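PDB 4GUA: Non-structural polyprotein from Sindbis virus, which is a replicase precursor that joins a cysteine protease region, which probably cleaves the viral polyprotein, to a macro domain and a zinc-binding domain. Local coordinates for residues A[446-451]-A[479-484]; A[357-362]-A[404-409]; A[346-351]-A[493-498]. All coordinates share one frame; numbering follows the deposited sequence.

Contact 1. Residues A[446-451]-A[479-484]; sequences VAIPLL and ADVTIY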
loop_
_atom_site.group_PDB
_atom_site.type_symbol
_atom_site.label_atom_id
_atom_site.label_comp_id
_atom_site.label_asym_id
_atom_site.label_seq_id
_atom_site.Cartn_x
_atom_site.Cartn_y
_atom_site.Cartn_z
ATOM N N VAL A 446 -16.576 -6.064 -16.368
ATOM C CA VAL A 446 -15.954 -7.293 -16.817
ATOM C C VAL A 446 -16.884 -8.480 -16.607
ATOM O O VAL A 446 -17.489 -8.623 -15.548
ATOM C CB VAL A 446 -14.600 -7.515 -16.103
ATOM C CG1 VAL A 446 -14.766 -7.405 -14.606
ATOM C CG2 VAL A 446 -14.010 -8.861 -16.482
ATOM N N ALA A 447 -17.026 -9.304 -17.642
ATOM C CA ALA A 447 -17.755 -10.560 -17.527
ATOM C C ALA A 447 -16.744 -11.643 -17.251
ATOM O O ALA A 447 -15.749 -11.756 -17.965
ATOM C CB ALA A 447 -18.504 -10.867 -18.807
ATOM N N ILE A 448 -16.999 -12.446 -16.225
ATOM C CA ILE A 448 -16.040 -13.460 -15.817
ATOM C C ILE A 448 -16.743 -14.730 -15.333
ATOM O O ILE A 448 -17.777 -14.663 -14.672
ATOM C CB ILE A 448 -15.139 -12.882 -14.715
ATOM C CG1 ILE A 448 -14.187 -13.934 -14.169
ATOM C CG2 ILE A 448 -15.984 -12.303 -13.592
ATOM C CD1 ILE A 448 -13.159 -13.351 -13.236
ATOM N N PRO A 449 -16.187 -15.899 -15.676
ATOM C CA PRO A 449 -16.700 -17.177 -15.184
ATOM C C PRO A 449 -15.965 -17.592 -13.920
ATOM O O PRO A 449 -15.027 -16.903 -13.530
ATOM C CB PRO A 449 -16.352 -18.127 -16.325
ATOM C CG PRO A 449 -15.050 -17.609 -16.813
ATOM C CD PRO A 449 -15.117 -16.101 -16.667
ATOM N N LEU A 450 -16.345 -18.706 -13.307
ATOM C CA LEU A 450 -15.617 -19.169 -12.139
ATOM C C LEU A 450 -14.536 -20.122 -12.608
ATOM O O LEU A 450 -14.821 -21.233 -13.045
ATOM C CB LEU A 450 -16.542 -19.864 -11.141
ATOM C CG LEU A 450 -17.634 -19.008 -10.497
ATOM C CD1 LEU A 450 -18.368 -19.803 -9.427
ATOM C CD2 LEU A 450 -17.056 -17.741 -9.906
ATOM N N LEU A 451 -13.288 -19.687 -12.494
ATOM C CA LEU A 451 -12.168 -20.467 -12.987
ATOM C C LEU A 451 -12.036 -21.779 -12.231
ATOM O O LEU A 451 -12.291 -21.851 -11.027
ATOM C CB LEU A 451 -10.877 -19.657 -12.875
ATOM C CG LEU A 451 -10.866 -18.344 -13.668
ATOM C CD1 LEU A 451 -9.558 -17.594 -13.477
ATOM C CD2 LEU A 451 -11.101 -18.601 -15.152
ATOM N N ALA A 479 -14.016 -1.937 -11.148
ATOM C CA ALA A 479 -14.911 -2.440 -12.183
ATOM C C ALA A 479 -16.202 -3.033 -11.627
ATOM O O ALA A 479 -16.209 -3.623 -10.551
ATOM C CB ALA A 479 -14.183 -3.484 -13.017
ATOM N N ASP A 480 -17.296 -2.853 -12.363
ATOM C CA ASP A 480 -18.528 -3.594 -12.118
ATOM C C ASP A 480 -18.325 -5.000 -12.654
ATOM O O ASP A 480 -17.909 -5.173 -13.796
ATOM C CB ASP A 480 -19.711 -2.932 -12.830
ATOM C CG ASP A 480 -20.208 -1.687 -12.114
ATOM O OD1 ASP A 480 -20.170 -1.647 -10.865
ATOM O OD2 ASP A 480 -20.632 -0.738 -12.805
ATOM N N VAL A 481 -18.639 -6.004 -11.846
ATOM C CA VAL A 481 -18.381 -7.387 -12.230
ATOM C C VAL A 481 -19.665 -8.171 -12.447
ATOM O O VAL A 481 -20.571 -8.147 -11.620
ATOM C CB VAL A 481 -17.522 -8.114 -11.175
ATOM C CG1 VAL A 481 -17.325 -9.571 -11.558
ATOM C CG2 VAL A 481 -16.180 -7.423 -11.023
ATOM N N THR A 482 -19.746 -8.839 -13.589
ATOM C CA THR A 482 -20.854 -9.735 -13.877
ATOM C C THR A 482 -20.342 -11.169 -14.025
ATOM O O THR A 482 -19.616 -11.492 -14.964
ATOM C CB THR A 482 -21.587 -9.317 -15.157
ATOM O OG1 THR A 482 -22.121 -7.997 -14.989
ATOM C CG2 THR A 482 -22.718 -10.284 -15.463
ATOM N N ILE A 483 -20.711 -12.010 -13.064
ATOM C CA ILE A 483 -20.363 -13.422 -13.071
ATOM C C ILE A 483 -21.385 -14.215 -13.884
ATOM O O ILE A 483 -22.583 -14.205 -13.585
ATOM C CB ILE A 483 -20.315 -13.969 -11.631
ATOM C CG1 ILE A 483 -19.357 -13.126 -10.786
ATOM C CG2 ILE A 483 -19.899 -15.426 -11.620
ATOM C CD1 ILE A 483 -19.352 -13.476 -9.320
ATOM N N TYR A 484 -20.899 -14.896 -14.916
ATOM C CA TYR A 484 -21.751 -15.669 -15.814
ATOM C C TYR A 484 -21.635 -17.118 -15.423
ATOM O O TYR A 484 -20.527 -17.610 -15.232
ATOM C CB TYR A 484 -21.305 -15.482 -17.266
ATOM C CG TYR A 484 -21.850 -14.232 -17.912
ATOM C CD1 TYR A 484 -21.384 -12.976 -17.547
ATOM C CD2 TYR A 484 -22.825 -14.309 -18.892
ATOM C CE1 TYR A 484 -21.885 -11.827 -18.133
ATOM C CE2 TYR A 484 -23.331 -13.168 -19.489
ATOM C CZ TYR A 484 -22.857 -11.927 -19.107
ATOM O OH TYR A 484 -23.362 -10.788 -19.699
#

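Contact 2. Residues A[357-362]-A[404-409]; sequences QEEAVV and GKKVIH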
loop_
_atom_site.group_PDB
_atom_site.type_symbol
_atom_site.label_atom_id
_atom_site.label_comp_id
_atom_site.label_asym_id
_atom_site.label_seq_id
_atom_site.Cartn_x
_atom_site.Cartn_y
_atom_site.Cartn_z
ATOM N N GLN A 357 -22.515 -7.800 -22.498
ATOM C CA GLN A 357 -22.422 -6.376 -22.816
ATOM C C GLN A 357 -21.285 -5.669 -22.071
ATOM O O GLN A 357 -21.070 -4.476 -22.261
ATOM C CB GLN A 357 -23.749 -5.679 -22.494
ATOM C CG GLN A 357 -24.898 -6.036 -23.429
ATOM C CD GLN A 357 -24.625 -5.629 -24.868
ATOM O OE1 GLN A 357 -24.431 -4.447 -25.163
ATOM N NE2 GLN A 357 -24.607 -6.607 -25.772
ATOM N N GLU A 358 -20.563 -6.391 -21.217
ATOM C CA GLU A 358 -19.503 -5.783 -20.409
ATOM C C GLU A 358 -18.282 -5.467 -21.266
ATOM O O GLU A 358 -18.048 -6.135 -22.268
ATOM C CB GLU A 358 -19.107 -6.707 -19.257
ATOM C CG GLU A 358 -20.134 -6.801 -18.133
ATOM C CD GLU A 358 -21.377 -7.572 -18.521
ATOM O OE1 GLU A 358 -21.275 -8.475 -19.378
ATOM O OE2 GLU A 358 -22.457 -7.283 -17.957
ATOM N N GLU A 359 -17.501 -4.464 -20.865
ATOM C CA GLU A 359 -16.368 -3.982 -21.669
ATOM C C GLU A 359 -15.359 -5.078 -21.995
ATOM O O GLU A 359 -14.838 -5.147 -23.114
ATOM C CB GLU A 359 -15.647 -2.830 -20.967
ATOM C CG GLU A 359 -14.426 -2.330 -21.731
ATOM C CD GLU A 359 -13.749 -1.136 -21.073
ATOM O OE1 GLU A 359 -14.403 -0.447 -20.252
ATOM O OE2 GLU A 359 -12.552 -0.899 -21.371
ATOM N N ALA A 360 -15.057 -5.909 -21.006
ATOM C CA ALA A 360 -14.136 -7.014 -21.212
ATOM C C ALA A 360 -14.778 -8.315 -20.761
ATOM O O ALA A 360 -15.595 -8.340 -19.841
ATOM C CB ALA A 360 -12.844 -6.769 -20.452
ATOM N N VAL A 361 -14.398 -9.402 -21.416
ATOM C CA VAL A 361 -14.881 -10.716 -21.048
ATOM C C VAL A 361 -13.682 -11.594 -20.732
ATOM O O VAL A 361 -12.665 -11.547 -21.429
ATOM C CB VAL A 361 -15.704 -11.350 -22.188
ATOM C CG1 VAL A 361 -14.860 -11.494 -23.449
ATOM C CG2 VAL A 361 -16.267 -12.691 -21.757
ATOM N N VAL A 362 -13.812 -12.405 -19.690
ATOM C CA VAL A 362 -12.728 -13.273 -19.264
ATOM C C VAL A 362 -13.035 -14.682 -19.717
ATOM O O VAL A 362 -14.123 -15.203 -19.475
ATOM C CB VAL A 362 -12.552 -13.272 -17.736
ATOM C CG1 VAL A 362 -11.613 -14.393 -17.304
ATOM C CG2 VAL A 362 -12.053 -11.916 -17.251
ATOM N N GLY A 404 -13.696 -4.819 -31.427
ATOM C CA GLY A 404 -14.038 -3.891 -30.364
ATOM C C GLY A 404 -14.137 -4.480 -28.965
ATOM O O GLY A 404 -14.761 -3.874 -28.091
ATOM N N LYS A 405 -13.548 -5.649 -28.727
ATOM C CA LYS A 405 -13.706 -6.285 -27.420
ATOM C C LYS A 405 -12.433 -6.842 -26.804
ATOM O O LYS A 405 -11.647 -7.503 -27.473
ATOM C CB LYS A 405 -14.723 -7.411 -27.483
ATOM C CG LYS A 405 -15.030 -7.954 -26.106
ATOM C CD LYS A 405 -16.337 -8.694 -26.085
ATOM C CE LYS A 405 -17.515 -7.757 -25.874
ATOM N NZ LYS A 405 -17.602 -7.271 -24.479
ATOM N N LYS A 406 -12.266 -6.603 -25.505
ATOM C CA LYS A 406 -11.121 -7.124 -24.774
ATOM C C LYS A 406 -11.430 -8.513 -24.236
ATOM O O LYS A 406 -12.317 -8.688 -23.405
ATOM C CB LYS A 406 -10.763 -6.201 -23.608
ATOM C CG LYS A 406 -10.270 -4.837 -24.038
ATOM C CD LYS A 406 -9.841 -3.988 -22.856
ATOM C CE LYS A 406 -9.576 -2.557 -23.288
ATOM N NZ LYS A 406 -10.833 -1.840 -23.659
ATOM N N VAL A 407 -10.692 -9.499 -24.729
ATOM C CA VAL A 407 -10.788 -10.856 -24.226
ATOM C C VAL A 407 -9.551 -11.174 -23.397
ATOM O O VAL A 407 -8.436 -11.201 -23.913
ATOM C CB VAL A 407 -10.914 -11.864 -25.372
ATOM C CG1 VAL A 407 -11.061 -13.274 -24.827
ATOM C CG2 VAL A 407 -12.095 -11.503 -26.258
ATOM N N ILE A 408 -9.760 -11.390 -22.102
ATOM C CA ILE A 408 -8.684 -11.726 -21.181
ATOM C C ILE A 408 -8.666 -13.234 -20.939
ATOM O O ILE A 408 -9.600 -13.783 -20.357
ATOM C CB ILE A 408 -8.893 -11.028 -19.836
ATOM C CG1 ILE A 408 -8.938 -9.517 -20.029
ATOM C CG2 ILE A 408 -7.803 -11.422 -18.857
ATOM C CD1 ILE A 408 -9.304 -8.757 -18.775
ATOM N N HIS A 409 -7.604 -13.904 -21.367
ATOM C CA HIS A 409 -7.512 -15.343 -21.175
ATOM C C HIS A 409 -6.857 -15.612 -19.828
ATOM O O HIS A 409 -5.677 -15.327 -19.635
ATOM C CB HIS A 409 -6.682 -15.977 -22.299
ATOM C CG HIS A 409 -7.216 -15.709 -23.674
ATOM N ND1 HIS A 409 -7.870 -16.667 -24.417
ATOM C CD2 HIS A 409 -7.186 -14.594 -24.443
ATOM C CE1 HIS A 409 -8.225 -16.152 -25.581
ATOM N NE2 HIS A 409 -7.820 -14.896 -25.623
#

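Contact 3. Residues A[346-351]-A[493-498]; sequences YRTKRE and RIDAAL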
loop_
_atom_site.group_PDB
_atom_site.type_symbol
_atom_site.label_atom_id
_atom_site.label_comp_id
_atom_site.label_asym_id
_atom_site.label_seq_id
_atom_site.Cartn_x
_atom_site.Cartn_y
_atom_site.Cartn_z
ATOM N N TYR A 346 -21.272 -6.356 -7.842
ATOM C CA TYR A 346 -21.307 -7.666 -8.468
ATOM C C TYR A 346 -22.738 -8.002 -8.889
ATOM O O TYR A 346 -23.699 -7.600 -8.236
ATOM C CB TYR A 346 -20.798 -8.727 -7.494
ATOM C CG TYR A 346 -19.327 -8.622 -7.143
ATOM C CD1 TYR A 346 -18.894 -7.809 -6.104
ATOM C CD2 TYR A 346 -18.369 -9.361 -7.839
ATOM C CE1 TYR A 346 -17.547 -7.725 -5.775
ATOM C CE2 TYR A 346 -17.022 -9.283 -7.518
ATOM C CZ TYR A 346 -16.618 -8.465 -6.486
ATOM O OH TYR A 346 -15.284 -8.385 -6.162
ATOM N N ARG A 347 -22.865 -8.746 -9.983
ATOM C CA ARG A 347 -24.154 -9.247 -10.463
ATOM C C ARG A 347 -23.937 -10.635 -11.045
ATOM O O ARG A 347 -22.799 -11.061 -11.200
ATOM C CB ARG A 347 -24.734 -8.316 -11.533
ATOM N N THR A 348 -25.019 -11.357 -11.319
ATOM C CA THR A 348 -24.917 -12.654 -11.988
ATOM C C THR A 348 -25.835 -12.707 -13.203
ATOM O O THR A 348 -26.884 -12.058 -13.234
ATOM C CB THR A 348 -25.286 -13.826 -11.058
ATOM O OG1 THR A 348 -26.613 -13.634 -10.547
ATOM C CG2 THR A 348 -24.299 -13.937 -9.904
ATOM N N LYS A 349 -25.439 -13.499 -14.194
ATOM C CA LYS A 349 -26.268 -13.738 -15.368
ATOM C C LYS A 349 -26.227 -15.237 -15.655
ATOM O O LYS A 349 -25.174 -15.865 -15.553
ATOM C CB LYS A 349 -25.735 -12.958 -16.579
ATOM C CG LYS A 349 -25.943 -11.437 -16.539
ATOM C CD LYS A 349 -27.411 -11.028 -16.530
ATOM C CE LYS A 349 -27.599 -9.611 -15.981
ATOM N NZ LYS A 349 -29.028 -9.280 -15.679
ATOM N N ARG A 350 -27.372 -15.808 -16.016
ATOM C CA ARG A 350 -27.437 -17.214 -16.401
ATOM C C ARG A 350 -27.293 -17.367 -17.910
ATOM O O ARG A 350 -27.431 -18.463 -18.445
ATOM C CB ARG A 350 -28.750 -17.843 -15.926
ATOM N N GLU A 351 -27.000 -16.261 -18.586
ATOM C CA GLU A 351 -26.958 -16.218 -20.045
ATOM C C GLU A 351 -25.649 -16.766 -20.615
ATOM O O GLU A 351 -24.735 -17.133 -19.878
ATOM C CB GLU A 351 -27.122 -14.770 -20.520
ATOM C CG GLU A 351 -28.302 -14.021 -19.913
ATOM C CD GLU A 351 -29.573 -14.157 -20.731
ATOM O OE1 GLU A 351 -29.514 -14.709 -21.853
ATOM O OE2 GLU A 351 -30.636 -13.707 -20.251
ATOM N N ARG A 493 -26.602 -20.282 -5.651
ATOM C CA ARG A 493 -25.556 -20.250 -4.641
ATOM C C ARG A 493 -24.668 -19.013 -4.721
ATOM O O ARG A 493 -24.294 -18.459 -3.694
ATOM C CB ARG A 493 -24.717 -21.516 -4.750
ATOM C CG ARG A 493 -25.514 -22.752 -4.381
ATOM C CD ARG A 493 -24.837 -24.019 -4.838
ATOM N NE ARG A 493 -23.569 -24.234 -4.153
ATOM C CZ ARG A 493 -22.621 -25.063 -4.577
ATOM N NH1 ARG A 493 -22.788 -25.760 -5.695
ATOM N NH2 ARG A 493 -21.498 -25.191 -3.882
ATOM N N ILE A 494 -24.336 -18.581 -5.933
ATOM C CA ILE A 494 -23.505 -17.393 -6.122
ATOM C C ILE A 494 -24.240 -16.151 -5.644
ATOM O O ILE A 494 -23.647 -15.273 -5.016
ATOM C CB ILE A 494 -23.101 -17.222 -7.590
ATOM C CG1 ILE A 494 -22.115 -18.317 -7.984
ATOM C CG2 ILE A 494 -22.475 -15.859 -7.817
ATOM C CD1 ILE A 494 -21.792 -18.342 -9.456
ATOM N N ASP A 495 -25.532 -16.076 -5.945
ATOM C CA ASP A 495 -26.334 -14.945 -5.510
ATOM C C ASP A 495 -26.353 -14.913 -3.990
ATOM O O ASP A 495 -26.184 -13.859 -3.381
ATOM C CB ASP A 495 -27.758 -15.057 -6.044
ATOM C CG ASP A 495 -27.859 -14.706 -7.513
ATOM O OD1 ASP A 495 -27.042 -13.887 -7.983
ATOM O OD2 ASP A 495 -28.750 -15.248 -8.200
ATOM N N ALA A 496 -26.511 -16.083 -3.379
ATOM C CA ALA A 496 -26.530 -16.177 -1.926
ATOM C C ALA A 496 -25.232 -15.656 -1.304
ATOM O O ALA A 496 -25.261 -14.853 -0.367
ATOM C CB ALA A 496 -26.760 -17.619 -1.512
ATOM N N ALA A 497 -24.100 -16.105 -1.841
ATOM C CA ALA A 497 -22.786 -15.707 -1.345
ATOM C C ALA A 497 -22.580 -14.203 -1.473
ATOM O O ALA A 497 -22.028 -13.565 -0.576
ATOM C CB ALA A 497 -21.702 -16.454 -2.096
ATOM N N LEU A 498 -23.025 -13.642 -2.591
ATOM C CA LEU A 498 -22.842 -12.220 -2.858
ATOM C C LEU A 498 -23.689 -11.362 -1.917
ATOM O O LEU A 498 -23.248 -10.300 -1.471
ATOM C CB LEU A 498 -23.200 -11.911 -4.313
ATOM C CG LEU A 498 -22.040 -11.867 -5.315
ATOM C CD1 LEU A 498 -21.034 -12.987 -5.091
ATOM C CD2 LEU A 498 -22.576 -11.914 -6.736
#

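Contact 1. Residues A[446-451]-A[479-484]
V446 holds CG1 between its backbone N and carbonyl carbon (chi1 52°), which brings it to a methyl of V481. These two methyls meet at 3.9 Å, V446 CG1 to V481 CG2, with the side chains alongside and pointing the same way. In I448, CG1 is anti to N (chi1 175°) and CG2 lies between the backbone N and the carbonyl carbon, where I448 CG2 is 3.7 Å from V481 CG1. Farther on, L450 CD2 closes on I483 CG2 at 4.0 Å. Strands 446-448 and 480-484 run parallel, at 26° to each other, and four backbone bonds set the register V446-V481, A447-T482, I448-I483. V446 N reaches D480 O at 3.0 Å, and V446 O receives T482 N at 3.0 Å. I448 N then reaches T482 O at 3.1 Å, and I448 O receives Y484 N. On the reverse face A447 CB approaches Y484 CE1 at 3.6 Å. The Y484 and T482 hydroxyls bond one carboxylate, E358 OE1 and OE2 respectively. This parallel pair of the macro domain sheet is therefore hydrocarbon on the isoleucine face and partly polar on the other, where two hydroxyls probably stabilise a charged E358.

Contact 2. Residues A[357-362]-A[404-409]
A salt bridge links K406, on strand 405-409, to E359 in the loop just before strand 360-362, and the K406 side chain can be traced outward atom by atom. K406 CB rests on the methyl of its strand partner, 3.8 Å from A360 CB. CG stands anti to the carbonyl carbon (chi1 -66°), and the chain runs extended as far as CE, which lies 3.9 Å from E359 OE2. A bend at the last torsion (chi4 70°) sets the ammonium, and K406 NZ bonds E359 OE2 at 3.0 Å through the anti lone pair of that oxygen, the one away from OE1. E359 is itself extended and runs side by side with the lysine. Its second oxygen, OE1, is held by K444 N, so both carboxylate oxygens have a partner and the group is positioned from two directions.

Alongside the salt bridge the backbones pair A360 with K406 and V362 with I408. V361 N meets K406 O at 3.0 Å, nearly straight onto the carbonyl, and V361 O takes I408 N at 3.0 Å. The V361 side chain points to the opposite face, where V361 CG1 touches V407 CG2 at 3.9 Å and K405 CD at 4.1 Å.

In the macro domain sheet, strand 360-364 lies between strands 445-448 and 405-410, bonded to A447 on its other edge. Helix 420-440 packs over the V362 and I408 face through V434 and L437, while antiparallel strand 397-402 flanks 405-410 and sends M399 against K406 and I408.

Contact 3. Residues A[346-351]-A[493-498]
T348, L498 and Y346 lose the most surface where strand 346-349 meets helix 493-498, and T348 is the centre of the three. Its CB points toward the helix, and both of its branches take part. The hydroxyl sits between the backbone N and the carbonyl carbon (chi1 57°), and T348 OG1 donates to D495 OD1 at 2.6 Å, where D495 OD1 accepts with its syn lone pair, on the side of its other oxygen. The methyl lies beside the same carboxylate, T348 CG2 being 3.3 Å from D495 OD1, and it also reaches I494 CG2 and, at 4.1 Å from T348 CG2, L498 CD2. The other oxygen of the acceptor, D495 OD2, forms a salt bridge with K491 one turn earlier in the helix, so the carboxylate has partners at both oxygens and its charge is probably offset by the lysine.

L498, one turn after I494, meets both strand residues chiefly through CD2: besides the T348 methyl, L498 CD2 meets Y346 CB at 3.7 Å. The tyrosine touches L498 through this CB alone. Its CG stands anti to the carbonyl carbon (chi1 -67°), and the side chain leads away from segment 493-498 and packs on L470 and L474, with its OH bonded to D475 OD1. One hydrogen bond flanked by aliphatic contacts thus makes up the interface.

The short axes of strand and helix run antiparallel, 170° between directions and 8.9 Å at closest approach. Strand 346-349 is an edge strand of the macro domain sheet and pairs with strand 480-484, which leads into helix 488-502. That helix runs back antiparallel to strand 346-349, with I494 also touching I483, and helix 463-474 packs beside it through A497 and L467.

How the contacts relate
From the N terminus, strand 346-349 comes first and opens contact 3. Segment 357-362 follows and closes contact 2 at 404-409; segment 446-451 then opens contact 1, closed at 479-484 through helix 463-474 as a beta-alpha-beta unit. Helix segment 493-498 finally completes contact 3, whose long loop encloses the other two. Contacts 1 and 2 are in series, and none cross. Within one sheet, A447 N and O face A360 O and V362 N, coupling contacts 1 and 2, and R347 pairs with V481 and I483, coupling contacts 1 and 3. Contacts 2 and 3 stay apart, their centres about 19 Å from each other.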